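Alpha/beta hydrolase family protein (Bacillus anthracis, PDB 3OOS) is probably a hydrolase of the alpha/beta-hydrolase fold, though the fold alone does not identify its natural substrate. Local coordinates at residues L26-L31 with Y50-V55; W3-I8 with E16-G21; H30-Y35 with H98-M103; N91-A96 with E114-I119; G39-N44 with L189-K194. All blocks are in the same frame, centred on the assembly; numbering follows the deposited sequence. Where two conformers were deposited one is given.

Contact 1: residues L26-L31 with Y50-V55; sequences LCVTHL and YSVYLV. With SO4 (sulfate ion), chain B.
Leu26 reaches across to Tyr50 and Val52 where two parallel strands, 26-28 and 51-55, run side by side in the central sheet of the alpha/beta-hydrolase fold. The Leu26 side chain leaves its strand with CB 3.8 Å from Tyr50 CD1, and CG sits anti to the backbone N (chi1 -179°). Of the two methyls, CD2 hangs over one face of the Tyr50 ring, toward the rim, while CD1 turns to Gly94 of the next strand. Val28, on the same face of the sheet, packs CG2 against Val52 CG1 at 3.7 Å and CG1 against Leu54 CD1 at 3.9 Å. On the reverse face Cys27 SG meets Val55 CG2, with Leu81 of helix 74-87 covering both. Backbone bonds tie the strands: Tyr53 N to Leu26 O (2.8 Å) and Val28 N to Tyr53 O (2.9 Å) are nearly straight. Beyond Val28 a side chain joins the bonding: Thr29 OG1 donates to Val55 O at 2.7 Å.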
# COMPACT_ATOMS: atom_id res chain seq x y z
N LEU A 26 9.45 11.21 -2.12
CA LEU A 26 8.93 9.86 -1.99
C LEU A 26 7.44 9.88 -2.26
O LEU A 26 6.68 10.57 -1.57
CB LEU A 26 9.21 9.31 -0.58
CG LEU A 26 8.74 7.88 -0.31
CD1 LEU A 26 9.66 6.88 -1.00
CD2 LEU A 26 8.71 7.62 1.19
N CYS A 27 7.02 9.12 -3.27
CA CYS A 27 5.61 8.93 -3.57
C CYS A 27 5.06 7.78 -2.74
O CYS A 27 5.67 6.71 -2.66
CB CYS A 27 5.43 8.64 -5.07
SG CYS A 27 3.72 8.38 -5.58
N VAL A 28 3.92 8.02 -2.10
CA VAL A 28 3.22 6.98 -1.35
C VAL A 28 1.77 6.94 -1.80
O VAL A 28 1.11 7.98 -1.87
CB VAL A 28 3.25 7.23 0.19
CG1 VAL A 28 2.36 6.21 0.93
CG2 VAL A 28 4.68 7.18 0.71
N THR A 29 1.27 5.75 -2.10
CA THR A 29 -0.15 5.57 -2.36
C THR A 29 -0.55 4.13 -2.09
O THR A 29 0.29 3.32 -1.68
CB THR A 29 -0.56 6.07 -3.79
OG1 THR A 29 -1.99 6.24 -3.86
CG2 THR A 29 -0.11 5.10 -4.88
N HIS A 30 -1.82 3.83 -2.30
CA HIS A 30 -2.34 2.49 -2.12
C HIS A 30 -3.21 2.18 -3.33
O HIS A 30 -3.64 3.09 -4.03
CB HIS A 30 -3.16 2.40 -0.84
CG HIS A 30 -3.60 1.02 -0.50
ND1 HIS A 30 -4.85 0.54 -0.82
CD2 HIS A 30 -2.95 0.00 0.11
CE1 HIS A 30 -4.96 -0.72 -0.41
NE2 HIS A 30 -3.81 -1.06 0.16
N LEU A 31 -3.46 0.90 -3.58
CA LEU A 31 -4.18 0.49 -4.78
C LEU A 31 -5.68 0.81 -4.76
O LEU A 31 -6.29 0.99 -5.81
CB LEU A 31 -3.95 -0.99 -5.07
CG LEU A 31 -4.33 -1.48 -6.46
CD1 LEU A 31 -3.60 -0.69 -7.54
CD2 LEU A 31 -4.03 -2.96 -6.58
N TYR A 50 11.92 12.22 4.33
CA TYR A 50 11.56 12.42 2.93
C TYR A 50 10.51 13.51 2.78
O TYR A 50 9.76 13.80 3.72
CB TYR A 50 10.96 11.13 2.35
CG TYR A 50 11.91 9.97 2.19
CD1 TYR A 50 12.64 9.80 1.01
CD2 TYR A 50 12.06 9.02 3.21
CE1 TYR A 50 13.51 8.72 0.85
CE2 TYR A 50 12.93 7.94 3.06
CZ TYR A 50 13.65 7.80 1.88
OH TYR A 50 14.51 6.73 1.73
N SER A 51 10.46 14.11 1.59
CA SER A 51 9.30 14.89 1.18
C SER A 51 8.30 13.88 0.64
O SER A 51 8.52 13.30 -0.43
CB SER A 51 9.67 15.89 0.08
OG SER A 51 10.60 16.86 0.55
N VAL A 52 7.23 13.65 1.40
CA VAL A 52 6.27 12.60 1.05
C VAL A 52 5.07 13.14 0.29
O VAL A 52 4.37 14.04 0.76
CB VAL A 52 5.81 11.82 2.31
CG1 VAL A 52 4.83 10.71 1.94
CG2 VAL A 52 7.02 11.24 3.04
N TYR A 53 4.85 12.57 -0.89
CA TYR A 53 3.70 12.88 -1.74
C TYR A 53 2.69 11.75 -1.61
O TYR A 53 2.85 10.68 -2.22
CB TYR A 53 4.15 13.05 -3.20
CG TYR A 53 5.03 14.26 -3.41
CD1 TYR A 53 6.40 14.20 -3.13
CD2 TYR A 53 4.50 15.45 -3.88
CE1 TYR A 53 7.22 15.32 -3.31
CE2 TYR A 53 5.31 16.57 -4.05
CZ TYR A 53 6.66 16.50 -3.77
OH TYR A 53 7.46 17.60 -3.95
N LEU A 54 1.67 11.99 -0.79
CA LEU A 54 0.61 11.01 -0.54
C LEU A 54 -0.51 11.23 -1.55
O LEU A 54 -1.28 12.19 -1.43
CB LEU A 54 0.10 11.15 0.90
CG LEU A 54 -1.01 10.21 1.39
CD1 LEU A 54 -0.53 8.76 1.40
CD2 LEU A 54 -1.48 10.64 2.78
N VAL A 55 -0.59 10.34 -2.54
CA VAL A 55 -1.43 10.56 -3.72
C VAL A 55 -2.80 9.90 -3.65
O VAL A 55 -2.93 8.72 -3.29
CB VAL A 55 -0.69 10.10 -5.01
CG1 VAL A 55 -1.55 10.33 -6.26
CG2 VAL A 55 0.65 10.81 -5.15
S SO4 B . -4.83 -3.97 1.91
O1 SO4 B . -6.08 -4.53 1.43
O2 SO4 B . -4.23 -4.90 2.87
O3 SO4 B . -3.93 -3.74 0.79
O4 SO4 B . -5.10 -2.69 2.58

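Contact 2: residues W3-I8 with E16-G21; sequences WTTNII and EYFLKG
Asn6 lies over the ring of Tyr17 in an antiparallel beta hairpin built from strands 4-10 and 13-20. Tyr17 takes the less common rotamer with CG between its own N and C (chi1 70°), and the ring comes to lie beneath Asn6. There Asn6 CB makes a CH-pi contact 3.6 Å from the Tyr17 ring centroid, and the amide plane is nearly parallel to the ring, 15° apart. That pose also brings Asn6 ND2 within 3.3 Å of Tyr17 O, a weak bond that adds to the one from Asn6 N to the same oxygen (2.9 Å). Ile8 CG2 closes on the edge of the Tyr17 ring at CE2, 3.7 Å away. At the other end Lys20, fully extended, passes at about a right angle across Trp3: its CB stands 3.5 Å from the centroid of the six-membered ring and its CD 3.5 Å from Trp3 NE1. Thr5 and Phe18 point the same way side by side, with Thr5 OG1 at the ring edge. Strand 4-10 is one of the two outermost strands of the sheet; strand 13-20 pairs on with 51-55, whose Val52 and Leu54 receive the Trp3 indole, while Tyr17 leans on Leu88, just beyond helix 74-87.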
# COMPACT_ATOMS: atom_id res chain seq x y z
N TRP A 3 -0.14 18.00 7.01
CA TRP A 3 -0.18 17.62 5.60
C TRP A 3 -0.82 18.73 4.77
O TRP A 3 -1.91 19.20 5.08
CB TRP A 3 -0.94 16.31 5.41
CG TRP A 3 -0.23 15.10 5.93
CD1 TRP A 3 -0.28 14.59 7.20
CD2 TRP A 3 0.64 14.24 5.19
NE1 TRP A 3 0.51 13.47 7.30
CE2 TRP A 3 1.09 13.23 6.08
CE3 TRP A 3 1.10 14.22 3.86
CZ2 TRP A 3 1.96 12.21 5.68
CZ3 TRP A 3 1.97 13.21 3.47
CH2 TRP A 3 2.39 12.22 4.38
N THR A 4 -0.12 19.15 3.72
CA THR A 4 -0.63 20.16 2.81
C THR A 4 -1.51 19.51 1.74
O THR A 4 -1.11 18.52 1.14
CB THR A 4 0.52 20.90 2.10
OG1 THR A 4 1.39 21.47 3.08
CG2 THR A 4 -0.01 22.02 1.21
N THR A 5 -2.70 20.07 1.53
CA THR A 5 -3.59 19.63 0.45
C THR A 5 -3.22 20.32 -0.86
O THR A 5 -3.13 21.55 -0.92
CB THR A 5 -5.06 19.92 0.80
OG1 THR A 5 -5.39 19.29 2.04
CG2 THR A 5 -6.00 19.41 -0.30
N ASN A 6 -3.02 19.51 -1.90
CA ASN A 6 -2.65 20.01 -3.22
C ASN A 6 -3.54 19.43 -4.30
O ASN A 6 -4.00 18.28 -4.18
CB ASN A 6 -1.21 19.62 -3.56
CG ASN A 6 -0.21 20.11 -2.53
OD1 ASN A 6 0.25 21.25 -2.59
ND2 ASN A 6 0.12 19.25 -1.58
N ILE A 7 -3.81 20.22 -5.33
CA ILE A 7 -4.42 19.74 -6.56
C ILE A 7 -3.48 20.06 -7.71
O ILE A 7 -3.07 21.21 -7.88
CB ILE A 7 -5.80 20.39 -6.83
CG1 ILE A 7 -6.75 20.15 -5.66
CG2 ILE A 7 -6.41 19.82 -8.10
CD1 ILE A 7 -7.29 18.76 -5.59
N ILE A 8 -3.13 19.04 -8.49
CA ILE A 8 -2.21 19.22 -9.61
C ILE A 8 -2.88 18.80 -10.92
O ILE A 8 -3.57 17.78 -10.96
CB ILE A 8 -0.88 18.44 -9.37
CG1 ILE A 8 0.19 18.83 -10.41
CG2 ILE A 8 -1.11 16.92 -9.34
CD1 ILE A 8 1.61 18.43 -10.00
N GLU A 16 -5.47 14.98 -6.65
CA GLU A 16 -5.27 15.49 -5.31
C GLU A 16 -4.16 14.69 -4.63
O GLU A 16 -4.11 13.46 -4.74
CB GLU A 16 -6.57 15.34 -4.51
CG GLU A 16 -6.51 15.91 -3.10
CD GLU A 16 -7.82 15.71 -2.36
OE1 GLU A 16 -8.34 14.57 -2.34
OE2 GLU A 16 -8.33 16.70 -1.79
N TYR A 17 -3.26 15.39 -3.95
CA TYR A 17 -2.24 14.72 -3.14
C TYR A 17 -1.87 15.58 -1.94
O TYR A 17 -2.12 16.79 -1.92
CB TYR A 17 -0.98 14.38 -3.97
CG TYR A 17 -0.18 15.60 -4.35
CD1 TYR A 17 0.84 16.08 -3.53
CD2 TYR A 17 -0.45 16.28 -5.53
CE1 TYR A 17 1.57 17.22 -3.88
CE2 TYR A 17 0.26 17.41 -5.89
CZ TYR A 17 1.27 17.87 -5.06
OH TYR A 17 1.96 19.00 -5.42
N PHE A 18 -1.25 14.95 -0.96
CA PHE A 18 -0.89 15.63 0.27
C PHE A 18 0.61 15.59 0.45
O PHE A 18 1.24 14.55 0.21
CB PHE A 18 -1.65 15.00 1.45
CG PHE A 18 -3.13 14.94 1.23
CD1 PHE A 18 -3.94 16.02 1.60
CD2 PHE A 18 -3.72 13.85 0.58
CE1 PHE A 18 -5.31 16.00 1.36
CE2 PHE A 18 -5.09 13.82 0.34
CZ PHE A 18 -5.89 14.90 0.73
N LEU A 19 1.19 16.72 0.84
CA LEU A 19 2.63 16.83 1.03
C LEU A 19 2.98 17.05 2.50
O LEU A 19 2.37 17.87 3.18
CB LEU A 19 3.21 17.98 0.19
CG LEU A 19 4.72 18.23 0.36
CD1 LEU A 19 5.54 17.09 -0.24
CD2 LEU A 19 5.12 19.56 -0.26
N LYS A 20 3.98 16.30 2.96
CA LYS A 20 4.57 16.53 4.28
C LYS A 20 6.02 16.07 4.28
O LYS A 20 6.34 15.00 3.75
CB LYS A 20 3.78 15.82 5.38
CG LYS A 20 4.30 16.08 6.80
CD LYS A 20 3.43 15.38 7.83
CE LYS A 20 4.07 15.41 9.21
NZ LYS A 20 3.20 14.78 10.24
N GLY A 21 6.89 16.89 4.86
CA GLY A 21 8.28 16.49 5.08
C GLY A 21 9.28 17.19 4.19
O GLY A 21 8.94 17.71 3.13

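Contact 3: residues H30-Y35 with H98-M103; sequences HLYSEY and HSAGGM. With SO4 (sulfate ion), chain B.
His30, Leu31 and Tyr32 close around Ala100 at the start of helix 100-112. The Ala100 methyl is the meeting point: its CB is 3.9 Å from Leu31 CB and 3.6 Å from Tyr32 CE2, and it also touches the His30 ring. The ring edge of His30 carries CD2 to 3.4 Å from His98 O, in the ring plane. A sulfate ion, probably from the crystallisation liquor, bridges both segments. Its O3 accepts from His30 NE2 (2.8 Å) and from Ala100 N (3.0 Å), O1 takes the Tyr32 OH bond (2.7 Å), and O2 the bond from Ser99 OG (2.7 Å).

One layer out, the backbone N of Tyr32 donates to His30 ND1 at 3.1 Å in a nearly straight bond, although the N lies well out of the ring plane; the other ring nitrogen faces the sulfate. His30 CE1 comes over a face of the Tyr32 ring, an edge-to-face arrangement. His98 is fixed in turn by His260 O and Tyr227 OH.

Ser99 has a positive phi (62°) in the sharp turn between strand and helix, and with Gly97 and Gly101 it fits the GxSxG nucleophile elbow. His260 touches its side chain, as a triad histidine would. The sulfate beside Ser99, held by the amide of the next residue, probably marks the place where the family's oxyanion hole would accept negative charge from a reaction intermediate.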
# COMPACT_ATOMS: atom_id res chain seq x y z
N HIS A 30 -1.82 3.83 -2.30
CA HIS A 30 -2.34 2.49 -2.12
C HIS A 30 -3.21 2.18 -3.33
O HIS A 30 -3.64 3.09 -4.03
CB HIS A 30 -3.16 2.40 -0.84
CG HIS A 30 -3.60 1.02 -0.50
ND1 HIS A 30 -4.85 0.54 -0.82
CD2 HIS A 30 -2.95 0.00 0.11
CE1 HIS A 30 -4.96 -0.72 -0.41
NE2 HIS A 30 -3.81 -1.06 0.16
N LEU A 31 -3.46 0.90 -3.58
CA LEU A 31 -4.18 0.49 -4.78
C LEU A 31 -5.68 0.81 -4.76
O LEU A 31 -6.29 0.99 -5.81
CB LEU A 31 -3.95 -0.99 -5.07
CG LEU A 31 -4.33 -1.48 -6.46
CD1 LEU A 31 -3.60 -0.69 -7.54
CD2 LEU A 31 -4.03 -2.96 -6.58
N TYR A 32 -6.27 0.88 -3.57
CA TYR A 32 -7.71 1.13 -3.47
C TYR A 32 -8.12 1.85 -2.19
O TYR A 32 -9.04 1.43 -1.49
CB TYR A 32 -8.52 -0.17 -3.67
CG TYR A 32 -7.97 -1.41 -3.01
CD1 TYR A 32 -8.14 -1.63 -1.64
CD2 TYR A 32 -7.29 -2.37 -3.76
CE1 TYR A 32 -7.64 -2.78 -1.04
CE2 TYR A 32 -6.79 -3.53 -3.16
CZ TYR A 32 -6.97 -3.72 -1.80
OH TYR A 32 -6.47 -4.85 -1.19
N SER A 33 -7.44 2.96 -1.91
CA SER A 33 -7.74 3.77 -0.73
C SER A 33 -7.75 5.25 -1.08
O SER A 33 -7.04 5.69 -1.98
CB SER A 33 -6.69 3.55 0.37
OG SER A 33 -6.64 2.19 0.76
N GLU A 34 -8.56 6.02 -0.36
CA GLU A 34 -8.55 7.47 -0.51
C GLU A 34 -8.17 8.16 0.79
O GLU A 34 -8.60 7.76 1.87
CB GLU A 34 -9.89 7.99 -1.05
CG GLU A 34 -11.11 7.69 -0.19
CD GLU A 34 -12.42 8.06 -0.87
OE1 GLU A 34 -12.40 8.68 -1.95
OE2 GLU A 34 -13.48 7.73 -0.31
N TYR A 35 -7.35 9.20 0.66
CA TYR A 35 -6.77 9.90 1.80
C TYR A 35 -7.34 11.31 1.96
O TYR A 35 -7.94 11.86 1.04
CB TYR A 35 -5.25 9.99 1.62
CG TYR A 35 -4.56 8.67 1.38
CD1 TYR A 35 -4.34 7.79 2.44
CD2 TYR A 35 -4.10 8.32 0.11
CE1 TYR A 35 -3.70 6.57 2.23
CE2 TYR A 35 -3.46 7.10 -0.10
CZ TYR A 35 -3.26 6.24 0.96
OH TYR A 35 -2.61 5.04 0.77
N HIS A 98 2.34 -0.35 0.90
CA HIS A 98 2.07 -1.44 1.83
C HIS A 98 0.92 -2.31 1.35
O HIS A 98 -0.13 -1.79 0.92
CB HIS A 98 1.77 -0.88 3.22
CG HIS A 98 1.61 -1.94 4.27
ND1 HIS A 98 2.69 -2.63 4.79
CD2 HIS A 98 0.51 -2.45 4.88
CE1 HIS A 98 2.26 -3.51 5.68
NE2 HIS A 98 0.94 -3.42 5.75
N SER A 99 1.12 -3.62 1.43
CA SER A 99 0.12 -4.63 1.06
C SER A 99 -0.22 -4.51 -0.43
O SER A 99 0.68 -4.67 -1.25
CB SER A 99 -1.10 -4.57 1.98
OG SER A 99 -1.86 -5.77 1.89
N ALA A 100 -1.47 -4.21 -0.78
CA ALA A 100 -1.79 -3.98 -2.20
C ALA A 100 -0.97 -2.82 -2.78
O ALA A 100 -0.61 -2.84 -3.97
CB ALA A 100 -3.29 -3.75 -2.41
N GLY A 101 -0.67 -1.84 -1.94
CA GLY A 101 0.24 -0.75 -2.33
C GLY A 101 1.65 -1.24 -2.62
O GLY A 101 2.36 -0.66 -3.45
N GLY A 102 2.07 -2.29 -1.92
CA GLY A 102 3.37 -2.94 -2.17
C GLY A 102 3.40 -3.64 -3.52
O GLY A 102 4.42 -3.62 -4.21
N MSE A 103 2.29 -4.26 -3.89
CA MSE A 103 2.17 -4.86 -5.22
C MSE A 103 2.30 -3.78 -6.28
O MSE A 103 2.99 -3.97 -7.29
CB MSE A 103 0.85 -5.61 -5.36
CG MSE A 103 0.71 -6.76 -4.38
SE MSE A 103 -1.07 -7.52 -4.40
CE MSE A 103 -0.93 -8.53 -2.75
S SO4 B . -4.83 -3.97 1.91
O1 SO4 B . -6.08 -4.53 1.43
O2 SO4 B . -4.23 -4.90 2.87
O3 SO4 B . -3.93 -3.74 0.79
O4 SO4 B . -5.10 -2.69 2.58

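Contact 4: residues N91-A96 with E114-I119; sequences NKWGFA and ESLTKI
Trp93 O accepts a hydrogen bond from Thr117 N (3.0 Å, from well above the carbonyl plane), and the CA-H of Leu116 points at the same oxygen from 3.1 Å; Leu116 CD2 packs against it at 3.4 Å. This is the parallel pairing of a beta-alpha-beta unit, strand 93-98, helix 100-112 and strand 116-122, and the chain turns a corner at Thr117. On either side of that corner the bonding is more regular: Trp93 N donates to Ser115 O and Phe95 N to Lys118 O, both at 3.1 Å.

Leu116 CD2 fills the angle between Trp93 and Phe95, 4.0 Å from Phe95 CB and a little farther from Trp93 CD1. Tyr108 of helix 100-112 lies over this face, bonding Trp93 NE1 through its hydroxyl and packing on Leu116 and Phe95. On the other face Gly94 has no side chain; Thr117 OG1 comes close to its N and CA without a hydrogen bond, and Lys118 CG lies near its CA. Lys118 NZ runs on to Thr277 O and Tyr50 OH.

Just before the strand, the exposed Lys92 lays its chain over segment 114-119. Its CB touches Thr117 CG2 at 3.8 Å. In the conformer described, one of two, the bend at chi3 (73°) swings CE round between Glu114 O and Leu116 O, and a water can then link the strands, 2.8 Å from Lys92 NZ and donating onward to Leu116 O.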
# COMPACT_ATOMS: atom_id res chain seq x y z
N ASN A 91 12.80 14.53 -11.46
CA ASN A 91 13.44 13.59 -12.37
C ASN A 91 13.26 12.14 -11.93
O ASN A 91 12.88 11.27 -12.72
CB ASN A 91 14.93 13.94 -12.53
CG ASN A 91 15.62 13.09 -13.57
OD1 ASN A 91 16.60 12.40 -13.27
ND2 ASN A 91 15.12 13.13 -14.80
N LYS A 92 13.55 11.89 -10.65
CA LYS A 92 13.37 10.58 -10.05
C LYS A 92 12.84 10.73 -8.63
O LYS A 92 13.17 11.70 -7.94
CB LYS A 92 14.70 9.80 -10.02
CG LYS A 92 15.21 9.36 -11.38
CD LYS A 92 16.64 8.85 -11.32
CE LYS A 92 16.71 7.49 -10.64
NZ LYS A 92 18.08 6.89 -10.75
N TRP A 93 12.01 9.78 -8.21
CA TRP A 93 11.57 9.74 -6.81
C TRP A 93 11.46 8.31 -6.30
O TRP A 93 11.52 7.36 -7.08
CB TRP A 93 10.27 10.53 -6.58
CG TRP A 93 9.03 10.10 -7.35
CD1 TRP A 93 8.89 9.02 -8.19
CD2 TRP A 93 7.74 10.72 -7.29
NE1 TRP A 93 7.60 8.96 -8.67
CE2 TRP A 93 6.87 9.99 -8.13
CE3 TRP A 93 7.24 11.84 -6.61
CZ2 TRP A 93 5.53 10.34 -8.31
CZ3 TRP A 93 5.90 12.19 -6.79
CH2 TRP A 93 5.07 11.44 -7.63
N GLY A 94 11.32 8.17 -4.99
CA GLY A 94 11.10 6.85 -4.40
C GLY A 94 9.63 6.51 -4.44
O GLY A 94 8.78 7.40 -4.58
N PHE A 95 9.31 5.23 -4.35
CA PHE A 95 7.93 4.82 -4.15
C PHE A 95 7.83 3.84 -3.00
O PHE A 95 8.57 2.86 -2.94
CB PHE A 95 7.31 4.20 -5.42
CG PHE A 95 5.85 3.89 -5.26
CD1 PHE A 95 4.89 4.83 -5.59
CD2 PHE A 95 5.43 2.68 -4.71
CE1 PHE A 95 3.53 4.56 -5.42
CE2 PHE A 95 4.07 2.40 -4.53
CZ PHE A 95 3.12 3.34 -4.89
N ALA A 96 6.89 4.11 -2.09
CA ALA A 96 6.64 3.25 -0.95
C ALA A 96 5.17 2.83 -0.91
O ALA A 96 4.27 3.66 -1.03
CB ALA A 96 7.03 3.96 0.35
N GLU A 114 13.42 3.20 -14.11
CA GLU A 114 14.35 4.28 -14.43
C GLU A 114 13.94 5.59 -13.77
O GLU A 114 14.78 6.46 -13.53
CB GLU A 114 14.53 4.47 -15.94
CG GLU A 114 15.49 5.59 -16.31
CD GLU A 114 16.02 5.50 -17.71
OE1 GLU A 114 16.84 4.59 -17.98
OE2 GLU A 114 15.64 6.35 -18.54
N SER A 115 12.65 5.72 -13.44
CA SER A 115 12.14 6.90 -12.76
C SER A 115 12.22 6.82 -11.23
O SER A 115 11.85 7.76 -10.54
CB SER A 115 10.69 7.15 -13.16
OG SER A 115 10.58 7.37 -14.55
N LEU A 116 12.69 5.68 -10.71
CA LEU A 116 12.66 5.44 -9.27
C LEU A 116 14.05 5.42 -8.63
O LEU A 116 14.97 4.79 -9.15
CB LEU A 116 11.94 4.12 -8.95
CG LEU A 116 10.47 4.00 -9.38
CD1 LEU A 116 9.99 2.57 -9.18
CD2 LEU A 116 9.57 4.98 -8.63
N THR A 117 14.18 6.12 -7.50
CA THR A 117 15.40 6.09 -6.71
C THR A 117 15.47 4.81 -5.87
O THR A 117 16.56 4.33 -5.53
CB THR A 117 15.49 7.29 -5.75
OG1 THR A 117 14.32 7.33 -4.93
CG2 THR A 117 15.61 8.60 -6.53
N LYS A 118 14.29 4.27 -5.55
CA LYS A 118 14.14 3.09 -4.70
C LYS A 118 12.66 2.70 -4.63
O LYS A 118 11.78 3.51 -4.94
CB LYS A 118 14.63 3.38 -3.27
CG LYS A 118 13.76 4.38 -2.49
CD LYS A 118 14.49 4.95 -1.28
CE LYS A 118 15.43 6.07 -1.68
NZ LYS A 118 16.32 6.50 -0.57
N ILE A 119 12.41 1.47 -4.20
CA ILE A 119 11.07 1.08 -3.75
C ILE A 119 11.12 0.57 -2.32
O ILE A 119 12.11 -0.03 -1.88
CB ILE A 119 10.39 0.02 -4.68
CG1 ILE A 119 11.29 -1.20 -4.89
CG2 ILE A 119 9.96 0.67 -6.00
CD1 ILE A 119 10.63 -2.35 -5.66
O HOH W 1 17.77 4.45 -9.42

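Contact 5: residues G39-N44 with L189-K194; sequences GNTFAN and LPNSGK
Asn40, Thr41 and Gly39 meet Asn191 and Ser192 where two loops touch, the first of them shaped by an Asx turn at Asn40. Segment 189-194 follows helix 180-186 in the helical insertion between strands 116-122 and 224-229, where the family commonly carries its cap. The polar bonds come first, and each joins a side chain to a backbone. Ser192 OG donates to Gly39 O at 2.6 Å and accepts from Asn36 N besides. Asn40 ND2 gives Ser192 O a 3.0 Å bond, almost along the C=O axis and within the Asn40 amide plane. Thr41 N reaches Asn191 OD1 at 3.0 Å from above the plane of that carbonyl, the two side chains crossing at about a right angle. While ND2 bridges the loops, Asn40 OD1 serves its own, taking Phe42 N (3.0 Å) and Ala43 N (3.1 Å).

Apolar contact is slight. Thr41 packs also on Phe263 and Val264 of helix 262-265. Its methyl CG2, anti to the carbonyl carbon, rests 4.1 Å from Leu189 CB; the same Thr41 CG2 is in van der Waals contact with Pro190 O at 3.6 Å.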
# COMPACT_ATOMS: atom_id res chain seq x y z
N GLY A 39 -3.48 12.73 6.70
CA GLY A 39 -2.37 11.91 6.26
C GLY A 39 -2.65 10.44 6.49
O GLY A 39 -3.80 10.01 6.42
N ASN A 40 -1.60 9.68 6.78
CA ASN A 40 -1.71 8.24 6.84
C ASN A 40 -0.57 7.66 7.69
O ASN A 40 0.55 8.15 7.62
CB ASN A 40 -1.67 7.66 5.42
CG ASN A 40 -1.61 6.16 5.40
OD1 ASN A 40 -0.53 5.59 5.22
ND2 ASN A 40 -2.75 5.51 5.59
N THR A 41 -0.87 6.63 8.47
CA THR A 41 0.08 6.10 9.45
C THR A 41 1.24 5.31 8.84
O THR A 41 2.29 5.16 9.48
CB THR A 41 -0.61 5.26 10.54
OG1 THR A 41 -1.43 4.26 9.92
CG2 THR A 41 -1.47 6.14 11.44
N PHE A 42 1.07 4.80 7.63
CA PHE A 42 2.17 4.21 6.88
C PHE A 42 3.07 5.30 6.28
O PHE A 42 4.30 5.21 6.34
CB PHE A 42 1.66 3.25 5.79
CG PHE A 42 2.68 2.88 4.76
CD1 PHE A 42 3.77 2.07 5.08
CD2 PHE A 42 2.55 3.34 3.45
CE1 PHE A 42 4.72 1.74 4.11
CE2 PHE A 42 3.49 3.01 2.48
CZ PHE A 42 4.58 2.21 2.81
N ALA A 43 2.44 6.33 5.71
CA ALA A 43 3.18 7.44 5.09
C ALA A 43 3.92 8.31 6.10
O ALA A 43 5.03 8.76 5.83
CB ALA A 43 2.23 8.30 4.23
N ASN A 44 3.32 8.51 7.27
CA ASN A 44 3.82 9.50 8.23
C ASN A 44 5.27 9.32 8.70
O ASN A 44 6.02 10.30 8.74
CB ASN A 44 2.87 9.66 9.42
CG ASN A 44 2.97 11.03 10.07
OD1 ASN A 44 2.96 11.15 11.30
ND2 ASN A 44 3.08 12.07 9.26
N LEU A 189 -3.73 8.10 16.65
CA LEU A 189 -2.93 8.80 15.64
C LEU A 189 -3.81 9.30 14.50
O LEU A 189 -4.80 8.65 14.16
CB LEU A 189 -1.84 7.87 15.09
CG LEU A 189 -0.80 7.33 16.08
CD1 LEU A 189 0.05 6.25 15.43
CD2 LEU A 189 0.08 8.44 16.65
N PRO A 190 -3.45 10.46 13.91
CA PRO A 190 -4.19 10.92 12.73
C PRO A 190 -4.04 9.92 11.58
O PRO A 190 -2.95 9.39 11.37
CB PRO A 190 -3.53 12.25 12.38
CG PRO A 190 -2.19 12.20 13.02
CD PRO A 190 -2.34 11.36 14.25
N ASN A 191 -5.13 9.65 10.88
CA ASN A 191 -5.11 8.65 9.82
C ASN A 191 -6.22 8.88 8.81
O ASN A 191 -7.26 9.46 9.13
CB ASN A 191 -5.23 7.24 10.41
CG ASN A 191 -4.67 6.16 9.49
OD1 ASN A 191 -3.83 6.43 8.63
ND2 ASN A 191 -5.11 4.92 9.69
N SER A 192 -5.97 8.42 7.59
CA SER A 192 -6.98 8.33 6.55
C SER A 192 -6.59 7.19 5.61
O SER A 192 -5.47 6.67 5.68
CB SER A 192 -7.10 9.66 5.79
OG SER A 192 -5.96 9.91 4.98
N GLY A 193 -7.51 6.80 4.73
CA GLY A 193 -7.27 5.72 3.78
C GLY A 193 -8.46 4.79 3.69
O GLY A 193 -8.31 3.57 3.87
N LYS A 194 -9.62 5.36 3.41
CA LYS A 194 -10.87 4.62 3.29
C LYS A 194 -10.88 3.82 1.99
O LYS A 194 -10.45 4.31 0.95
CB LYS A 194 -12.07 5.57 3.32
CG LYS A 194 -13.29 5.04 4.06
CD LYS A 194 -14.27 6.16 4.36
CE LYS A 194 -15.07 6.56 3.13
NZ LYS A 194 -16.07 5.52 2.76

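Contacts 1, 2 and 4 belong to one sheet. Strand 51-55 lies between the hairpin of contact 2 and strand 25-28, which in turn pairs with strand 93-98 of contact 4, so backbone bonds run from the sheet edge to its middle. Contact 1 is buried and mostly aliphatic; contacts 2 and 4 are partly buried and mix aromatic packing with lysine chains. Contact 3 is also buried but sits at the strand ends, sharing His30 and Leu31 with contact 1 and trading strand pairing for a polar site. Contact 5 is a surface contact made by loops with side-chain-to-backbone bonds, yet Phe42 and Ala43 reach in to Val28 of contact 1.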